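Local structure of serine-threonine phosphatase 2C (Toxoplasma gondii, 2I44) at residues 141-146 with 261-266; 54-59 with 314-319; 150-155 with 174-179; 24-29 with 38-43. The protein probably acts as a metal-dependent serine/threonine protein phosphatase of the PP2C family, removing phosphate groups from proteins, and carries calcium ions bound at its metal centre. One frame throughout, in Å; residues are numbered along the deposited sequence.

Contact 1 (141-146 with 261-266); sequences VTAVLA and MILATD. With CA (calcium ion), chain D.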
loop_
_atom_site.group_PDB
_atom_site.type_symbol
_atom_site.label_atom_id
_atom_site.label_comp_id
_atom_site.label_asym_id
_atom_site.label_seq_id
_atom_site.Cartn_x
_atom_site.Cartn_y
_atom_site.Cartn_z
ATOM N N VAL A 141 -0.789 0.168 -0.021
ATOM C CA VAL A 141 -0.561 -1.073 0.704
ATOM C C VAL A 141 -0.201 -0.546 2.074
ATOM O O VAL A 141 0.748 0.227 2.214
ATOM C CB VAL A 141 0.636 -1.917 0.192
ATOM C CG1 VAL A 141 0.243 -2.674 -1.041
ATOM C CG2 VAL A 141 1.846 -1.036 -0.037
ATOM N N THR A 142 -0.978 -0.925 3.079
ATOM C CA THR A 142 -0.710 -0.472 4.433
ATOM C C THR A 142 -0.672 -1.651 5.386
ATOM O O THR A 142 -1.232 -2.705 5.108
ATOM C CB THR A 142 -1.785 0.524 4.922
ATOM O OG1 THR A 142 -3.076 -0.100 4.877
ATOM C CG2 THR A 142 -1.780 1.786 4.068
ATOM N N ALA A 143 0.007 -1.467 6.508
ATOM C CA ALA A 143 0.114 -2.505 7.521
ATOM C C ALA A 143 0.067 -1.848 8.888
ATOM O O ALA A 143 0.811 -0.908 9.161
ATOM C CB ALA A 143 1.426 -3.278 7.358
ATOM N N VAL A 144 -0.823 -2.336 9.742
ATOM C CA VAL A 144 -0.940 -1.796 11.082
ATOM C C VAL A 144 -0.502 -2.876 12.071
ATOM O O VAL A 144 -1.154 -3.911 12.203
ATOM C CB VAL A 144 -2.393 -1.352 11.373
ATOM C CG1 VAL A 144 -2.535 -0.888 12.828
ATOM C CG2 VAL A 144 -2.778 -0.220 10.425
ATOM N N LEU A 145 0.634 -2.644 12.725
ATOM C CA LEU A 145 1.159 -3.573 13.714
ATOM C C LEU A 145 0.606 -3.161 15.075
ATOM O O LEU A 145 0.724 -2.002 15.467
ATOM C CB LEU A 145 2.689 -3.513 13.750
ATOM C CG LEU A 145 3.349 -4.285 14.899
ATOM C CD1 LEU A 145 3.156 -5.779 14.691
ATOM C CD2 LEU A 145 4.834 -3.949 14.966
ATOM N N ALA A 146 -0.002 -4.106 15.786
ATOM C CA ALA A 146 -0.565 -3.828 17.105
ATOM C C ALA A 146 -0.660 -5.109 17.924
ATOM O O ALA A 146 -1.380 -6.044 17.557
ATOM C CB ALA A 146 -1.945 -3.196 16.967
HETATM N N MSE A 261 8.609 -8.471 6.458
HETATM C CA MSE A 261 7.473 -7.995 5.689
HETATM C C MSE A 261 8.043 -6.939 4.755
HETATM O O MSE A 261 8.885 -6.133 5.162
HETATM C CB MSE A 261 6.417 -7.392 6.624
HETATM C CG MSE A 261 5.199 -6.810 5.917
HETATM SE SE MSE A 261 3.838 -6.208 7.176
HETATM C CE MSE A 261 2.536 -7.597 6.874
ATOM N N ILE A 262 7.603 -6.956 3.502
ATOM C CA ILE A 262 8.094 -5.999 2.520
ATOM C C ILE A 262 6.939 -5.289 1.831
ATOM O O ILE A 262 6.120 -5.922 1.159
ATOM C CB ILE A 262 8.950 -6.696 1.429
ATOM C CG1 ILE A 262 10.150 -7.399 2.068
ATOM C CG2 ILE A 262 9.417 -5.672 0.396
ATOM C CD1 ILE A 262 10.994 -8.185 1.081
ATOM N N LEU A 263 6.865 -3.977 2.012
ATOM C CA LEU A 263 5.831 -3.192 1.357
ATOM C C LEU A 263 6.541 -2.519 0.188
ATOM O O LEU A 263 7.588 -1.895 0.374
ATOM C CB LEU A 263 5.243 -2.138 2.304
ATOM C CG LEU A 263 4.509 -2.631 3.560
ATOM C CD1 LEU A 263 5.509 -2.925 4.666
ATOM C CD2 LEU A 263 3.510 -1.572 4.030
ATOM N N ALA A 264 5.988 -2.651 -1.012
ATOM C CA ALA A 264 6.616 -2.055 -2.182
ATOM C C ALA A 264 5.651 -1.788 -3.337
ATOM O O ALA A 264 4.575 -2.380 -3.424
ATOM C CB ALA A 264 7.758 -2.956 -2.653
ATOM N N THR A 265 6.047 -0.886 -4.225
ATOM C CA THR A 265 5.236 -0.556 -5.392
ATOM C C THR A 265 5.530 -1.557 -6.507
ATOM O O THR A 265 6.475 -2.357 -6.400
ATOM C CB THR A 265 5.539 0.867 -5.896
ATOM O OG1 THR A 265 6.934 0.988 -6.189
ATOM C CG2 THR A 265 5.165 1.885 -4.843
ATOM N N ASP A 266 4.732 -1.510 -7.574
ATOM C CA ASP A 266 4.925 -2.425 -8.690
ATOM C C ASP A 266 6.255 -2.168 -9.368
ATOM O O ASP A 266 6.717 -2.966 -10.179
ATOM C CB ASP A 266 3.766 -2.329 -9.702
ATOM C CG ASP A 266 3.641 -0.955 -10.358
ATOM O OD1 ASP A 266 4.452 -0.051 -10.071
ATOM O OD2 ASP A 266 2.711 -0.785 -11.170
HETATM CA CA CA D . 4.435 2.244 -10.423
HETATM O O HOH W 1 2.855 1.749 -11.419
HETATM O O HOH W 2 5.988 2.595 -8.734
HETATM O O HOH W 3 4.581 4.195 -11.182
#

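Contact 2 (54-59 with 314-319); sequences AFFGVF and TAMTVF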
loop_
_atom_site.group_PDB
_atom_site.type_symbol
_atom_site.label_atom_id
_atom_site.label_comp_id
_atom_site.label_asym_id
_atom_site.label_seq_id
_atom_site.Cartn_x
_atom_site.Cartn_y
_atom_site.Cartn_z
ATOM N N ALA A 54 2.718 0.075 15.354
ATOM C CA ALA A 54 3.309 0.892 14.307
ATOM C C ALA A 54 2.462 0.836 13.047
ATOM O O ALA A 54 1.663 -0.084 12.869
ATOM C CB ALA A 54 4.730 0.419 14.013
ATOM N N PHE A 55 2.643 1.836 12.189
ATOM C CA PHE A 55 1.921 1.929 10.920
ATOM C C PHE A 55 2.927 1.937 9.773
ATOM O O PHE A 55 3.971 2.583 9.858
ATOM C CB PHE A 55 1.093 3.214 10.855
ATOM C CG PHE A 55 0.424 3.432 9.525
ATOM C CD1 PHE A 55 -0.823 2.876 9.258
ATOM C CD2 PHE A 55 1.050 4.175 8.530
ATOM C CE1 PHE A 55 -1.439 3.059 8.022
ATOM C CE2 PHE A 55 0.443 4.363 7.289
ATOM C CZ PHE A 55 -0.801 3.804 7.034
ATOM N N PHE A 56 2.597 1.221 8.705
ATOM C CA PHE A 56 3.464 1.148 7.536
ATOM C C PHE A 56 2.631 1.380 6.288
ATOM O O PHE A 56 1.598 0.741 6.104
ATOM C CB PHE A 56 4.126 -0.229 7.462
ATOM C CG PHE A 56 4.940 -0.568 8.675
ATOM C CD1 PHE A 56 6.231 -0.069 8.827
ATOM C CD2 PHE A 56 4.402 -1.358 9.688
ATOM C CE1 PHE A 56 6.978 -0.355 9.981
ATOM C CE2 PHE A 56 5.142 -1.648 10.841
ATOM C CZ PHE A 56 6.429 -1.146 10.986
ATOM N N GLY A 57 3.089 2.276 5.420
ATOM C CA GLY A 57 2.346 2.555 4.204
ATOM C C GLY A 57 3.211 3.006 3.039
ATOM O O GLY A 57 4.146 3.783 3.210
ATOM N N VAL A 58 2.900 2.496 1.854
ATOM C CA VAL A 58 3.615 2.852 0.640
ATOM C C VAL A 58 2.545 3.197 -0.388
ATOM O O VAL A 58 1.519 2.517 -0.473
ATOM C CB VAL A 58 4.488 1.677 0.139
ATOM C CG1 VAL A 58 5.104 2.020 -1.214
ATOM C CG2 VAL A 58 5.585 1.380 1.152
ATOM N N PHE A 59 2.778 4.242 -1.175
ATOM C CA PHE A 59 1.772 4.679 -2.141
ATOM C C PHE A 59 2.301 4.947 -3.541
ATOM O O PHE A 59 3.186 5.781 -3.727
ATOM C CB PHE A 59 1.098 5.947 -1.601
ATOM C CG PHE A 59 0.744 5.866 -0.143
ATOM C CD1 PHE A 59 -0.415 5.215 0.270
ATOM C CD2 PHE A 59 1.597 6.400 0.822
ATOM C CE1 PHE A 59 -0.720 5.093 1.621
ATOM C CE2 PHE A 59 1.300 6.285 2.178
ATOM C CZ PHE A 59 0.138 5.629 2.577
ATOM N N THR A 314 9.995 1.806 -4.910
ATOM C CA THR A 314 10.016 2.082 -3.485
ATOM C C THR A 314 9.868 0.781 -2.720
ATOM O O THR A 314 8.991 -0.037 -3.022
ATOM C CB THR A 314 8.876 3.038 -3.085
ATOM O OG1 THR A 314 9.114 4.323 -3.672
ATOM C CG2 THR A 314 8.789 3.190 -1.571
ATOM N N ALA A 315 10.731 0.594 -1.729
ATOM C CA ALA A 315 10.692 -0.604 -0.910
ATOM C C ALA A 315 10.845 -0.237 0.565
ATOM O O ALA A 315 11.668 0.597 0.929
ATOM C CB ALA A 315 11.796 -1.566 -1.333
HETATM N N MSE A 316 10.019 -0.851 1.400
HETATM C CA MSE A 316 10.051 -0.627 2.836
HETATM C C MSE A 316 10.164 -2.026 3.426
HETATM O O MSE A 316 9.284 -2.858 3.220
HETATM C CB MSE A 316 8.748 0.047 3.302
HETATM C CG MSE A 316 8.688 0.374 4.798
HETATM SE SE MSE A 316 6.987 1.174 5.351
HETATM C CE MSE A 316 7.345 2.995 4.826
ATOM N N THR A 317 11.260 -2.290 4.132
ATOM C CA THR A 317 11.486 -3.593 4.741
ATOM C C THR A 317 11.301 -3.555 6.255
ATOM O O THR A 317 11.802 -2.661 6.928
ATOM C CB THR A 317 12.910 -4.114 4.423
ATOM O OG1 THR A 317 13.878 -3.094 4.706
ATOM C CG2 THR A 317 13.017 -4.511 2.956
ATOM N N VAL A 318 10.574 -4.535 6.781
ATOM C CA VAL A 318 10.315 -4.614 8.212
ATOM C C VAL A 318 10.694 -6.003 8.725
ATOM O O VAL A 318 10.132 -7.006 8.294
ATOM C CB VAL A 318 8.818 -4.356 8.518
ATOM C CG1 VAL A 318 8.576 -4.395 10.020
ATOM C CG2 VAL A 318 8.390 -3.011 7.935
ATOM N N PHE A 319 11.654 -6.058 9.639
ATOM C CA PHE A 319 12.089 -7.335 10.199
ATOM C C PHE A 319 11.579 -7.445 11.629
ATOM O O PHE A 319 11.945 -6.650 12.493
ATOM C CB PHE A 319 13.620 -7.434 10.177
ATOM C CG PHE A 319 14.206 -7.490 8.790
ATOM C CD1 PHE A 319 14.436 -8.713 8.164
ATOM C CD2 PHE A 319 14.507 -6.318 8.103
ATOM C CE1 PHE A 319 14.956 -8.768 6.875
ATOM C CE2 PHE A 319 15.030 -6.360 6.810
ATOM C CZ PHE A 319 15.255 -7.586 6.194
#

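Contact 3 (150-155 with 174-179); sequences VAVGHL and FLTVDH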
loop_
_atom_site.group_PDB
_atom_site.type_symbol
_atom_site.label_atom_id
_atom_site.label_comp_id
_atom_site.label_asym_id
_atom_site.label_seq_id
_atom_site.Cartn_x
_atom_site.Cartn_y
_atom_site.Cartn_z
ATOM N N VAL A 150 -0.975 -7.903 12.670
ATOM C CA VAL A 150 -0.706 -6.996 11.573
ATOM C C VAL A 150 -1.951 -6.960 10.707
ATOM O O VAL A 150 -2.351 -7.974 10.131
ATOM C CB VAL A 150 0.493 -7.446 10.722
ATOM C CG1 VAL A 150 0.670 -6.502 9.536
ATOM C CG2 VAL A 150 1.745 -7.442 11.570
ATOM N N ALA A 151 -2.573 -5.787 10.654
ATOM C CA ALA A 151 -3.768 -5.584 9.858
ATOM C C ALA A 151 -3.337 -5.040 8.503
ATOM O O ALA A 151 -2.975 -3.868 8.384
ATOM C CB ALA A 151 -4.694 -4.591 10.555
ATOM N N VAL A 152 -3.366 -5.899 7.491
ATOM C CA VAL A 152 -2.981 -5.512 6.144
ATOM C C VAL A 152 -4.175 -4.986 5.349
ATOM O O VAL A 152 -5.251 -5.591 5.333
ATOM C CB VAL A 152 -2.368 -6.708 5.360
ATOM C CG1 VAL A 152 -2.070 -6.298 3.931
ATOM C CG2 VAL A 152 -1.095 -7.182 6.031
ATOM N N GLY A 153 -3.972 -3.853 4.692
ATOM C CA GLY A 153 -5.016 -3.275 3.872
ATOM C C GLY A 153 -4.386 -2.804 2.577
ATOM O O GLY A 153 -3.186 -2.509 2.546
ATOM N N HIS A 154 -5.163 -2.756 1.499
ATOM C CA HIS A 154 -4.632 -2.268 0.235
ATOM C C HIS A 154 -5.679 -1.907 -0.800
ATOM O O HIS A 154 -6.829 -2.340 -0.744
ATOM C CB HIS A 154 -3.635 -3.267 -0.384
ATOM C CG HIS A 154 -4.254 -4.257 -1.323
ATOM N ND1 HIS A 154 -5.002 -5.331 -0.891
ATOM C CD2 HIS A 154 -4.207 -4.353 -2.674
ATOM C CE1 HIS A 154 -5.384 -6.048 -1.932
ATOM N NE2 HIS A 154 -4.916 -5.477 -3.026
ATOM N N LEU A 155 -5.243 -1.091 -1.747
ATOM C CA LEU A 155 -6.055 -0.639 -2.861
ATOM C C LEU A 155 -5.095 -0.561 -4.037
ATOM O O LEU A 155 -4.065 0.107 -3.951
ATOM C CB LEU A 155 -6.620 0.763 -2.607
ATOM C CG LEU A 155 -7.704 0.988 -1.548
ATOM C CD1 LEU A 155 -8.011 2.477 -1.470
ATOM C CD2 LEU A 155 -8.968 0.207 -1.906
ATOM N N PHE A 174 2.642 -13.272 -1.108
ATOM C CA PHE A 174 2.107 -11.916 -1.123
ATOM C C PHE A 174 0.868 -11.983 -0.238
ATOM O O PHE A 174 0.143 -12.973 -0.276
ATOM C CB PHE A 174 1.694 -11.504 -2.541
ATOM C CG PHE A 174 2.843 -11.135 -3.422
ATOM C CD1 PHE A 174 3.717 -10.111 -3.056
ATOM C CD2 PHE A 174 3.046 -11.793 -4.630
ATOM C CE1 PHE A 174 4.772 -9.748 -3.882
ATOM C CE2 PHE A 174 4.094 -11.437 -5.458
ATOM C CZ PHE A 174 4.959 -10.411 -5.083
ATOM N N LEU A 175 0.633 -10.954 0.569
ATOM C CA LEU A 175 -0.544 -10.938 1.430
ATOM C C LEU A 175 -1.677 -10.181 0.743
ATOM O O LEU A 175 -2.785 -10.086 1.265
ATOM C CB LEU A 175 -0.221 -10.269 2.769
ATOM C CG LEU A 175 0.841 -10.966 3.623
ATOM C CD1 LEU A 175 1.129 -10.141 4.880
ATOM C CD2 LEU A 175 0.362 -12.362 3.993
ATOM N N THR A 176 -1.390 -9.639 -0.433
ATOM C CA THR A 176 -2.386 -8.878 -1.176
ATOM C C THR A 176 -2.455 -9.304 -2.633
ATOM O O THR A 176 -1.444 -9.647 -3.240
ATOM C CB THR A 176 -2.065 -7.359 -1.148
ATOM O OG1 THR A 176 -0.775 -7.137 -1.740
ATOM C CG2 THR A 176 -2.058 -6.838 0.276
ATOM N N VAL A 177 -3.660 -9.271 -3.183
ATOM C CA VAL A 177 -3.896 -9.611 -4.579
ATOM C C VAL A 177 -4.322 -8.313 -5.283
ATOM O O VAL A 177 -5.216 -7.617 -4.812
ATOM C CB VAL A 177 -5.012 -10.667 -4.703
ATOM C CG1 VAL A 177 -5.362 -10.884 -6.169
ATOM C CG2 VAL A 177 -4.548 -11.986 -4.057
ATOM N N ASP A 178 -3.685 -7.997 -6.405
ATOM C CA ASP A 178 -3.977 -6.762 -7.130
ATOM C C ASP A 178 -5.443 -6.588 -7.502
ATOM O O ASP A 178 -6.131 -7.554 -7.819
ATOM C CB ASP A 178 -3.170 -6.678 -8.428
ATOM C CG ASP A 178 -1.672 -6.786 -8.208
ATOM O OD1 ASP A 178 -1.219 -6.720 -7.041
ATOM O OD2 ASP A 178 -0.948 -6.927 -9.217
ATOM N N HIS A 179 -5.914 -5.348 -7.460
ATOM C CA HIS A 179 -7.279 -5.051 -7.873
ATOM C C HIS A 179 -7.144 -4.696 -9.351
ATOM O O HIS A 179 -6.705 -3.611 -9.713
ATOM C CB HIS A 179 -7.843 -3.867 -7.087
ATOM C CG HIS A 179 -8.020 -4.143 -5.624
ATOM N ND1 HIS A 179 -7.395 -3.402 -4.647
ATOM C CD2 HIS A 179 -8.770 -5.066 -4.974
ATOM C CE1 HIS A 179 -7.751 -3.851 -3.458
ATOM N NE2 HIS A 179 -8.587 -4.861 -3.628
#

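Contact 4 (24-29 with 38-43); sequences AAIFTD and DRFTLC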
loop_
_atom_site.group_PDB
_atom_site.type_symbol
_atom_site.label_atom_id
_atom_site.label_comp_id
_atom_site.label_asym_id
_atom_site.label_seq_id
_atom_site.Cartn_x
_atom_site.Cartn_y
_atom_site.Cartn_z
ATOM N N ALA A 24 13.506 -1.437 10.667
ATOM C CA ALA A 24 12.954 -1.008 9.398
ATOM C C ALA A 24 13.920 -0.218 8.548
ATOM O O ALA A 24 14.866 0.394 9.046
ATOM C CB ALA A 24 11.690 -0.195 9.635
ATOM N N ALA A 25 13.663 -0.244 7.247
ATOM C CA ALA A 25 14.475 0.470 6.277
ATOM C C ALA A 25 13.547 0.875 5.145
ATOM O O ALA A 25 12.591 0.161 4.838
ATOM C CB ALA A 25 15.582 -0.429 5.752
ATOM N N ILE A 26 13.813 2.024 4.539
ATOM C CA ILE A 26 12.983 2.493 3.438
ATOM C C ILE A 26 13.887 3.137 2.410
ATOM O O ILE A 26 14.716 3.974 2.754
ATOM C CB ILE A 26 11.959 3.559 3.898
ATOM C CG1 ILE A 26 11.209 3.080 5.143
ATOM C CG2 ILE A 26 10.961 3.842 2.779
ATOM C CD1 ILE A 26 10.318 4.148 5.752
ATOM N N PHE A 27 13.724 2.752 1.150
ATOM C CA PHE A 27 14.524 3.319 0.075
ATOM C C PHE A 27 13.648 3.514 -1.153
ATOM O O PHE A 27 12.774 2.700 -1.436
ATOM C CB PHE A 27 15.693 2.399 -0.281
ATOM C CG PHE A 27 16.745 3.065 -1.127
ATOM C CD1 PHE A 27 17.714 3.877 -0.540
ATOM C CD2 PHE A 27 16.749 2.911 -2.510
ATOM C CE1 PHE A 27 18.677 4.529 -1.319
ATOM C CE2 PHE A 27 17.709 3.559 -3.302
ATOM C CZ PHE A 27 18.672 4.368 -2.703
ATOM N N THR A 28 13.888 4.596 -1.879
ATOM C CA THR A 28 13.116 4.889 -3.076
ATOM C C THR A 28 14.033 5.422 -4.170
ATOM O O THR A 28 15.123 5.914 -3.895
ATOM C CB THR A 28 12.013 5.939 -2.782
ATOM O OG1 THR A 28 11.169 6.078 -3.929
ATOM C CG2 THR A 28 12.635 7.300 -2.437
ATOM N N ASP A 29 13.587 5.320 -5.414
ATOM C CA ASP A 29 14.368 5.810 -6.539
ATOM C C ASP A 29 13.412 6.192 -7.652
ATOM O O ASP A 29 12.403 5.526 -7.867
ATOM C CB ASP A 29 15.348 4.735 -7.021
ATOM C CG ASP A 29 16.416 5.297 -7.940
ATOM O OD1 ASP A 29 16.073 5.753 -9.051
ATOM O OD2 ASP A 29 17.600 5.291 -7.544
ATOM N N ASP A 38 5.994 8.021 -6.247
ATOM C CA ASP A 38 5.872 7.050 -5.167
ATOM C C ASP A 38 5.991 7.839 -3.865
ATOM O O ASP A 38 6.762 8.804 -3.781
ATOM C CB ASP A 38 7.019 6.033 -5.205
ATOM C CG ASP A 38 6.715 4.811 -6.055
ATOM O OD1 ASP A 38 5.694 4.796 -6.778
ATOM O OD2 ASP A 38 7.530 3.859 -6.002
ATOM N N ARG A 39 5.234 7.429 -2.856
ATOM C CA ARG A 39 5.277 8.066 -1.546
ATOM C C ARG A 39 5.185 6.977 -0.477
ATOM O O ARG A 39 4.894 5.819 -0.783
ATOM C CB ARG A 39 4.128 9.071 -1.402
ATOM C CG ARG A 39 4.281 10.313 -2.284
ATOM C CD ARG A 39 5.492 11.149 -1.862
ATOM N NE ARG A 39 5.575 12.414 -2.592
ATOM C CZ ARG A 39 5.966 12.542 -3.860
ATOM N NH1 ARG A 39 6.324 11.479 -4.570
ATOM N NH2 ARG A 39 5.984 13.741 -4.427
ATOM N N PHE A 40 5.440 7.336 0.774
ATOM C CA PHE A 40 5.381 6.353 1.845
ATOM C C PHE A 40 5.263 7.011 3.211
ATOM O O PHE A 40 5.562 8.196 3.381
ATOM C CB PHE A 40 6.617 5.455 1.791
ATOM C CG PHE A 40 7.918 6.206 1.824
ATOM C CD1 PHE A 40 8.402 6.736 3.015
ATOM C CD2 PHE A 40 8.669 6.374 0.665
ATOM C CE1 PHE A 40 9.613 7.416 3.055
ATOM C CE2 PHE A 40 9.885 7.056 0.697
ATOM C CZ PHE A 40 10.356 7.577 1.894
ATOM N N THR A 41 4.844 6.218 4.188
ATOM C CA THR A 41 4.641 6.714 5.532
ATOM C C THR A 41 4.958 5.625 6.540
ATOM O O THR A 41 4.543 4.482 6.379
ATOM C CB THR A 41 3.173 7.166 5.711
ATOM O OG1 THR A 41 2.898 8.255 4.818
ATOM C CG2 THR A 41 2.901 7.590 7.157
ATOM N N LEU A 42 5.717 5.980 7.569
ATOM C CA LEU A 42 6.060 5.036 8.615
ATOM C C LEU A 42 5.891 5.712 9.970
ATOM O O LEU A 42 6.514 6.738 10.239
ATOM C CB LEU A 42 7.505 4.538 8.446
ATOM C CG LEU A 42 7.939 3.357 9.330
ATOM C CD1 LEU A 42 9.231 2.763 8.808
ATOM C CD2 LEU A 42 8.109 3.806 10.762
ATOM N N CYS A 43 5.031 5.145 10.810
ATOM C CA CYS A 43 4.803 5.680 12.151
ATOM C C CYS A 43 5.335 4.650 13.156
ATOM O O CYS A 43 4.642 3.701 13.509
ATOM C CB CYS A 43 3.309 5.919 12.376
ATOM S SG CYS A 43 2.926 6.805 13.908
HETATM O O HOH W 4 9.230 8.194 -3.008
#

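Contact 1 (141-146 with 261-266)
CB of Met261, present as selenomethionine, points toward strand 141-146, and CG stands anti to the backbone N (chi1 178°) on the way to SE, which packs on CB of Ala143 at 3.8 Å. CB of Leu263 points the same way, with CG beside the backbone N (chi1 -63°) leading on to CD2. The two strands belong to opposing sheets of the PP2C beta-sandwich, with N-to-C directions 146° apart and axes 7.7 Å apart at their closest. CD2 of Leu263 approaches the carbonyl O of Val141 at 3.8 Å and CB of Ala143 at 4.3 Å, and CB of Leu263 lies 4.3 Å from Val141 CG2. The small side chain of Ala143 thus receives both larger neighbours. Val150 and Val152 also touch Met261, and Phe56 and Val58 touch Leu263, all within the buried interior. Beyond this apolar layer the chain leaves the strand at Ala264 and continues to the metal centre. Thr265 is the N-cap of helix 266-269, and Asp266 shares its calcium with Asp60, Asp311 and three waters. OD1 of Asp266 binds the calcium at 2.3 Å, while OD2 accepts a hydrogen bond of 2.6 Å from one of the metal-bound waters.

Contact 2 (54-59 with 314-319)
Phe56 meets Met316 and Val318 in the tightest part of this interface, where strands 54-59 and 314-319 face each other across the PP2C beta-sandwich, their N-to-C directions 163° apart. Tip to tip with the ring, Val318 sets CG2 over one face, displaced toward the rim, in a CH-pi contact 3.9 Å from the centroid of Phe56. Its nearest ring atom is CE1 of Phe56, 3.6 Å from CG2. Met316, a selenomethionine here, comes instead to the edge: SE lies near the ring plane, 3.8 Å from CD1 of Phe56 and 5.1 Å from its centroid, a Met-aromatic contact in which the two side chains cross at about a right angle. A bend at chi3 (-82°) sends CE toward the carbonyl O of Gly57, at 3.7 Å. Phe22 adds an edge-to-face ring pair with Phe56.

The looser end lies around Val58, yet it too is buried rather than solvent-facing. Val58 slides past both partners, with CG1 3.9 Å from CG2 of Thr314 and CG2 4.1 Å from CB of Met316. Thr314 presents its methyl to this layer, while its hydroxyl is hydrogen-bonded to Thr28 OG1. The sheets therefore meet here through apolar surfaces and a single aromatic ring, which implies that shape and dispersion hold them, while the Thr314 hydroxyl takes part in hydrogen bonds at one end.

Contact 3 (150-155 with 174-179)
The imidazole of His154 is held between Thr176 on one face and His179 on the other. Thr176 CB sits over the ring centre, 3.6 Å from the centroid, a CH-pi contact made as the two side chains slide past each other in opposite directions. His179 approaches tip to tip, and its ring lies almost parallel to that of His154, the planes only 8° apart. The pair forms an offset stack with centroids 4.3 Å apart, CE1 of His179 lying toward the rim of the His154 ring, 3.3 Å from NE2 of His154. At the edge of this ring, NE2 of His154 donates to the carbonyl O of Val177 across 2.8 Å; the bond is bent, at 135° about the hydrogen, and the donor stands above the carbonyl plane. CG2 of Thr176, anti to its carbonyl carbon, meets both ND1 of His154 and CG1 of Val152, the latter at 3.7 Å, while CG2 of Val152 lies 3.9 Å from CD1 of Leu175.

Strand 149-155 is thereby joined to the loop that leads from strand 169-174 to helix 184-192 in the PP2C fold. Asp178 forms a salt bridge with Arg159. The bond to Val177 O places a hydrogen on NE2 of His154, while the backbone N-H of Gly156 at ND1 and the carboxylate of Asp248 at NE2 are consistent with His179 carrying its hydrogen on NE2.

Contact 4 (24-29 with 38-43)
The Phe40 ring takes CG2 of Ile26 over the centre of one face, 3.7 Å from the centroid and only 4° off the ring normal, a well-centred CH-pi contact. At the ring edge, near its plane, CG2 of Thr28 comes to 4.2 Å from CE2 of Phe40. The ring reaches this place with CG between the backbone N and the carbonyl carbon (chi1 55°). The second flat group, the guanidinium of Arg39, holds the carbonyl O of Asp38 close to its plane, NH1 donating across 2.8 Å; NE of the same arginine forms a salt bridge with Glu69.

Strands 24-29 and 38-43 lie in opposite sheets of the PP2C sandwich, with directions 167° apart. Beyond the ring the layer is purely aliphatic: CD1 of Ile26 meets CD1 of Leu42 at 3.5 Å, and the same Leu42 carbon lies 3.9 Å from CB of Ala24. Met316 packs against both Ile26 and Leu42.

Toward the metal centre the character changes. A water joins the strands, bound to OG1 of Thr28 at 3.0 Å and donating to O of Asp38 at 2.7 Å; OG1 of Thr28 is also hydrogen-bonded to OG1 of Thr314. OD2 of Asp38 is hydrogen-bonded by the hydroxyls of Thr314 and Thr265, and the side chain lies about 4 Å from a calcium ion at the nearest atoms, touching Asp60. The contact thus grades from hydrocarbon to a hydrogen-bonded end, where two threonine hydroxyls position a carboxylate that probably serves the calcium site from the second shell.

Contacts 1, 2 and 4 join strands of the two facing sheets of the beta-sandwich: strands 258-264, 313-320 and 22-29 are consecutive in one sheet, and strands 137-146, 53-62 and 38-43 in the other. All four contacts are largely buried. Contacts 1 and 2, with centres 5 Å apart, are apolar where their strands meet, whereas contact 4 adds a water bridge and contact 3 a hydrogen bond and stacked imidazoles. Contact 3 ties a strand to a loop and includes an exposed residue, but meets contact 1 where Met261 packs on Val150 and Leu175. Contacts 3 and 4 are some 17 Å apart between centres and do not touch.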